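Local coordinates for carboxylic ester hydrolase (Aspergillus niger, PDB 7K4O), which hydrolyses the ester bonds of tannins as a probably secreted serine esterase of the tannase family, with an alpha/beta-hydrolase core, at residues N246-I249 with A250-A254; A467-D470 with A471-N474; V263-T266 with D267-L270. All blocks are in the same frame, centred on the assembly; numbering follows the deposited sequence.

Contact 1: N246-I249 with A250-A254. With CA (calcium ion), chain K; NAG (2-acetamido-2-deoxy-beta-D-glucopyranose), chain G.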
# COMPACT_ATOMS: atom_id res chain seq x y z
N ASN A 246 23.36 3.43 -4.87
CA ASN A 246 24.26 4.02 -3.85
C ASN A 246 24.83 5.34 -4.36
O ASN A 246 24.82 6.30 -3.60
CB ASN A 246 25.37 3.05 -3.40
CG ASN A 246 24.88 1.99 -2.44
OD1 ASN A 246 23.72 2.01 -2.01
ND2 ASN A 246 25.75 1.03 -2.10
N GLU A 247 25.29 5.42 -5.61
CA GLU A 247 25.85 6.69 -6.15
C GLU A 247 24.77 7.74 -6.38
O GLU A 247 25.09 8.96 -6.33
CB GLU A 247 26.59 6.42 -7.46
CG GLU A 247 27.86 5.63 -7.24
CD GLU A 247 28.89 6.41 -6.42
OE1 GLU A 247 29.10 7.61 -6.68
OE2 GLU A 247 29.44 5.82 -5.52
N THR A 248 23.52 7.31 -6.67
CA THR A 248 22.40 8.27 -6.80
C THR A 248 22.12 8.86 -5.41
O THR A 248 21.92 10.07 -5.32
CB THR A 248 21.19 7.57 -7.46
OG1 THR A 248 21.59 7.04 -8.73
CG2 THR A 248 20.03 8.52 -7.63
N ILE A 249 22.12 8.03 -4.38
CA ILE A 249 21.88 8.53 -2.99
C ILE A 249 22.99 9.56 -2.67
O ILE A 249 22.68 10.68 -2.19
CB ILE A 249 21.83 7.39 -1.97
CG1 ILE A 249 20.57 6.53 -2.16
CG2 ILE A 249 21.92 7.97 -0.57
CD1 ILE A 249 20.59 5.24 -1.41
N ALA A 250 24.25 9.22 -2.97
CA ALA A 250 25.40 10.12 -2.66
C ALA A 250 25.23 11.45 -3.38
O ALA A 250 25.44 12.52 -2.77
CB ALA A 250 26.71 9.44 -3.02
N ALA A 251 24.78 11.43 -4.64
CA ALA A 251 24.71 12.65 -5.47
C ALA A 251 23.49 13.49 -5.08
O ALA A 251 23.51 14.68 -5.34
CB ALA A 251 24.69 12.29 -6.94
N CYS A 252 22.42 12.90 -4.53
CA CYS A 252 21.12 13.62 -4.39
C CYS A 252 20.80 13.89 -2.92
O CYS A 252 19.90 14.70 -2.68
CB CYS A 252 20.01 12.81 -5.06
SG CYS A 252 20.22 12.69 -6.86
N ASP A 253 21.57 13.31 -1.99
CA ASP A 253 21.38 13.52 -0.53
C ASP A 253 21.20 15.00 -0.19
O ASP A 253 20.20 15.36 0.50
CB ASP A 253 22.51 12.90 0.24
CG ASP A 253 22.44 13.12 1.74
OD1 ASP A 253 21.32 13.43 2.26
OD2 ASP A 253 23.50 12.94 2.39
N ALA A 254 22.14 15.84 -0.66
CA ALA A 254 22.25 17.26 -0.24
C ALA A 254 21.23 18.13 -0.97
O ALA A 254 21.07 19.29 -0.62
CB ALA A 254 23.67 17.75 -0.48
CA CA K . 19.26 14.65 2.60
C1 NAG G . 25.47 -0.10 -1.19
C2 NAG G . 26.57 -1.17 -1.07
C3 NAG G . 26.29 -2.24 -0.02
C4 NAG G . 26.13 -1.48 1.27
C5 NAG G . 25.02 -0.44 1.12
C6 NAG G . 24.86 0.36 2.40
C7 NAG G . 27.61 -1.66 -3.23
C8 NAG G . 27.46 -2.43 -4.51
N2 NAG G . 26.66 -1.88 -2.33
O3 NAG G . 27.35 -3.20 -0.08
O4 NAG G . 25.72 -2.47 2.18
O5 NAG G . 25.27 0.49 0.09
O6 NAG G . 23.82 1.28 2.22
O7 NAG G . 28.53 -0.90 -3.01
O HOH W 1 17.21 14.75 4.17
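Ile-249 and Asp-253 meet where helix 238-252 leads into a calcium-binding loop, and the carbonyl of Ile-249 takes two backbone bonds there. Asp-253 N reaches Ile-249 O at 2.9 Å, while Cys-252 N comes to the same oxygen at 3.2 Å. Ile-249 O therefore accepts from both the i+4 and the i+3 amide. One turn earlier the pattern is plain alpha-helical: Ala-250 N binds Asn-246 O, and Ala-251 N binds Glu-247 O at 3.0 Å. The bond from Cys-252 N to Thr-248 O is weak.

Side chains add a second layer. Thr-248 CG2 lies 4.2 Å from Cys-252 SG, which is disulfide-bonded to Cys-269 on helix 266-272; the hydroxyl of Thr-248 turns back instead to the carbonyl of Ile-244. In Asp-253 a chi1 of 177° swings CG to the side of the residue's own carbonyl carbon, where OD1 and O can converge on the same calcium ion. A water also binds the calcium, and Asp-256 and Asp-260 (through OD1) and Lys-258 and Val-262 (through their carbonyl oxygens) supply further ligands. Asp-253 OD2, the other carboxylate oxygen, accepts from Trp-261 N; together with the OD1-calcium bond this limits the rotation of the carboxylate.

At the far end of the same two turns the helix carries an N-linked glycan: Asn-246 ND2 is joined to C1 of the first N-acetylglucosamine, a sugar also hydrogen-bonded to Asp-242. At the calcium, Asp-253 O and Asp-253 OD1 each bind at 2.4 Å.

Contact 2: A467-D470 with A471-N474. With NAG (2-acetamido-2-deoxy-beta-D-glucopyranose), chain B.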
# COMPACT_ATOMS: atom_id res chain seq x y z
N ALA A 467 7.82 0.37 4.59
CA ALA A 467 8.82 0.02 5.63
C ALA A 467 9.98 0.96 5.49
O ALA A 467 10.16 1.60 4.42
CB ALA A 467 9.29 -1.40 5.53
N THR A 468 10.79 0.99 6.54
CA THR A 468 12.09 1.70 6.51
C THR A 468 13.01 0.99 5.51
O THR A 468 12.78 -0.20 5.15
CB THR A 468 12.70 1.79 7.91
OG1 THR A 468 12.75 0.47 8.44
CG2 THR A 468 11.86 2.66 8.81
N ASN A 469 14.07 1.70 5.18
CA ASN A 469 15.05 1.29 4.15
C ASN A 469 16.43 1.17 4.84
O ASN A 469 16.92 2.20 5.27
CB ASN A 469 15.04 2.32 3.05
CG ASN A 469 15.92 1.95 1.87
OD1 ASN A 469 16.71 0.99 1.95
ND2 ASN A 469 15.82 2.79 0.85
N ASP A 470 17.02 -0.01 4.83
CA ASP A 470 18.33 -0.27 5.49
C ASP A 470 19.43 0.51 4.78
O ASP A 470 20.46 0.71 5.42
CB ASP A 470 18.66 -1.76 5.48
CG ASP A 470 17.80 -2.53 6.46
OD1 ASP A 470 17.09 -1.87 7.31
OD2 ASP A 470 17.81 -3.77 6.35
N ALA A 471 19.23 0.91 3.52
CA ALA A 471 20.18 1.76 2.77
C ALA A 471 20.13 3.20 3.27
O ALA A 471 21.14 3.91 3.10
CB ALA A 471 19.93 1.65 1.29
N MET A 472 18.99 3.68 3.80
CA MET A 472 18.81 5.07 4.26
C MET A 472 18.21 5.03 5.66
O MET A 472 17.09 5.51 5.91
CB MET A 472 18.01 5.92 3.27
CG MET A 472 18.74 6.17 1.96
SD MET A 472 17.97 7.23 0.78
CE MET A 472 16.99 6.00 -0.10
N PRO A 473 18.96 4.45 6.63
CA PRO A 473 18.45 4.24 7.99
C PRO A 473 18.21 5.51 8.81
O PRO A 473 17.54 5.40 9.82
CB PRO A 473 19.53 3.36 8.64
CG PRO A 473 20.82 3.76 7.92
CD PRO A 473 20.37 4.02 6.50
N ASN A 474 18.68 6.67 8.36
CA ASN A 474 18.38 7.96 9.05
C ASN A 474 17.00 8.48 8.63
O ASN A 474 16.59 9.56 9.12
CB ASN A 474 19.45 8.99 8.76
CG ASN A 474 20.78 8.63 9.41
OD1 ASN A 474 20.83 7.91 10.41
ND2 ASN A 474 21.86 9.12 8.85
C1 NAG B . 26.57 -2.42 3.33
C2 NAG B . 25.83 -3.34 4.29
C3 NAG B . 26.65 -3.80 5.48
C4 NAG B . 28.01 -4.31 5.02
C5 NAG B . 28.71 -3.22 4.18
C6 NAG B . 30.03 -3.71 3.60
C7 NAG B . 23.43 -3.01 4.40
C8 NAG B . 22.34 -2.14 4.92
N2 NAG B . 24.65 -2.62 4.72
O3 NAG B . 25.87 -4.85 6.08
O4 NAG B . 28.79 -4.69 6.16
O5 NAG B . 27.91 -2.82 3.06
O6 NAG B . 29.72 -4.61 2.53
O7 NAG B . 23.17 -3.98 3.72
O HOH W 2 14.50 4.48 6.04
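Asn-469 to Met-472 form a type I beta turn, closed by Met-472 N on Asn-469 O at 2.9 Å. Asn-469 strengthens the turn with its side chain as well: OD1 accepts from Ala-471 N at 3.0 Å (N-H...O 153°), which makes this an Asx turn set within the beta turn. A chi1 of -175° carries OD1 to Ala-471 N, which meets it from above the amide plane, and Ala-471 CB lies 3.4 Å from the same OD1. ND2 of Asn-469 donates to Gly-462 O and lies 3.5 Å from Met-472 CE, the end of a thioether chain bent at its last torsion.

The turn sits in the loop between strands 455-460 and 476-477, a few residues beyond His-465 of the probable catalytic triad and Cys-466 of a disulfide. A water bridges its two ends: it accepts from Asn-469 N at 2.9 Å and lies 2.8 Å from Met-472 O, one of several acceptors competing for its protons. Asp-470 borders the glycan, its carbonyl oxygen 3.5 Å from the acetyl methyl C8 of an N-acetylglucosamine, and Pro-473 CD packs against that same oxygen of Asp-470.

Contact 3: V263-T266 with D267-L270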
# COMPACT_ATOMS: atom_id res chain seq x y z
N VAL A 263 17.61 10.79 0.75
CA VAL A 263 17.10 11.63 -0.35
C VAL A 263 15.62 11.94 -0.12
O VAL A 263 14.77 11.08 -0.44
CB VAL A 263 17.36 10.92 -1.68
CG1 VAL A 263 16.79 11.70 -2.84
CG2 VAL A 263 18.86 10.66 -1.83
N ALA A 264 15.33 13.13 0.37
CA ALA A 264 13.96 13.62 0.60
C ALA A 264 13.44 14.26 -0.67
O ALA A 264 12.26 14.58 -0.70
CB ALA A 264 13.93 14.61 1.73
N ARG A 265 14.31 14.56 -1.65
CA ARG A 265 13.85 15.22 -2.89
C ARG A 265 14.26 14.33 -4.07
O ARG A 265 15.20 14.70 -4.85
CB ARG A 265 14.37 16.66 -2.96
CG ARG A 265 13.78 17.54 -1.87
CD ARG A 265 12.31 17.88 -2.08
NE ARG A 265 12.10 18.71 -3.23
CZ ARG A 265 12.23 20.02 -3.28
NH1 ARG A 265 12.50 20.71 -2.18
NH2 ARG A 265 12.04 20.66 -4.41
N THR A 266 13.50 13.25 -4.28
CA THR A 266 13.69 12.38 -5.46
C THR A 266 13.23 13.11 -6.72
O THR A 266 13.67 12.68 -7.82
CB THR A 266 13.00 11.02 -5.30
OG1 THR A 266 11.61 11.30 -5.21
CG2 THR A 266 13.56 10.24 -4.15
N ASP A 267 12.44 14.15 -6.61
CA ASP A 267 12.03 15.01 -7.73
C ASP A 267 13.28 15.77 -8.23
O ASP A 267 13.58 15.75 -9.44
CB ASP A 267 10.89 15.95 -7.34
CG ASP A 267 10.89 16.50 -5.93
OD1 ASP A 267 12.00 16.64 -5.32
OD2 ASP A 267 9.77 16.74 -5.40
N LEU A 268 13.98 16.48 -7.33
CA LEU A 268 15.23 17.19 -7.75
C LEU A 268 16.22 16.16 -8.29
O LEU A 268 16.90 16.48 -9.27
CB LEU A 268 15.83 17.98 -6.59
CG LEU A 268 14.95 19.11 -6.08
CD1 LEU A 268 15.56 19.73 -4.83
CD2 LEU A 268 14.70 20.16 -7.16
N CYS A 269 16.26 14.96 -7.72
CA CYS A 269 17.17 13.90 -8.18
C CYS A 269 16.85 13.56 -9.64
O CYS A 269 17.75 13.55 -10.52
CB CYS A 269 17.05 12.71 -7.26
SG CYS A 269 18.35 11.50 -7.45
N LEU A 270 15.58 13.29 -9.91
CA LEU A 270 15.15 12.90 -11.28
C LEU A 270 15.43 14.03 -12.25
O LEU A 270 15.84 13.75 -13.40
CB LEU A 270 13.66 12.57 -11.23
CG LEU A 270 13.03 12.22 -12.57
CD1 LEU A 270 13.66 10.92 -13.07
CD2 LEU A 270 11.51 12.10 -12.41
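The chain passes from a loop at 263-265 into helix 266-272, whose first turn is closed by Cys-269 N on Arg-265 O at 3.1 Å and by Leu-270 N on Thr-266 O at 2.9 Å. From the N-cap position the side chain of Arg-265 curls forward over the helix start (chi2 -72°). Its NE donates to Asp-267 OD1 at 2.9 Å in a salt bridge. The acid lies at the edge of the guanidinium, close to its plane, and the carboxylate plane stands 88° to that of the guanidinium.

Asp-267 OD1 is held twice, taking Arg-265 NE on its syn side and Leu-268 N at 2.8 Å through its anti lone pair. A chi1 of 36°, short of the ideal staggered value, holds CG of Asp-267 between the backbone N and the carbonyl carbon and brings OD1 to Leu-268 N. Polar contacts tie this N-capped helix start to other parts of the tannase fold, namely strand 520-524, helix 536-541 and the loop after it: Asp-267 OD2 makes a salt bridge with Arg-520 NE and accepts from Trp-542 NE1, while Arg-265 NH2 bonds Ser-538 OG and NH1 bonds Pro-521 O. Leu-268 CD1 lies over the centre of one guanidinium face, 3.7 Å from Arg-265 CZ. Thr-266 OG1 is hydrogen-bonded outside the turn to Gln-326 and Asp-417.

In the fold
From the N terminus, the three contacts follow in series, each local to its own turn, so none nests inside or crosses another. Contact 1 lies toward the C-terminal part of helix 238-252 and leads into the calcium loop. Contact 3 begins helix 266-272 just past that loop, and the disulfide of Cys-252 with Cys-269 closes it, while Val-263 CG2 packs on the backbone of Ile-249 and Asp-253. Contact 2 comes some two hundred residues later, in the loop after strand 455-460, the outermost strand at one edge of the central sheet. There Met-472 reaches both others, with CE 3.9 Å from Ile-249 CD1 and SD 3.6 Å from Val-263 N, joining that loop to the calcium-binding region.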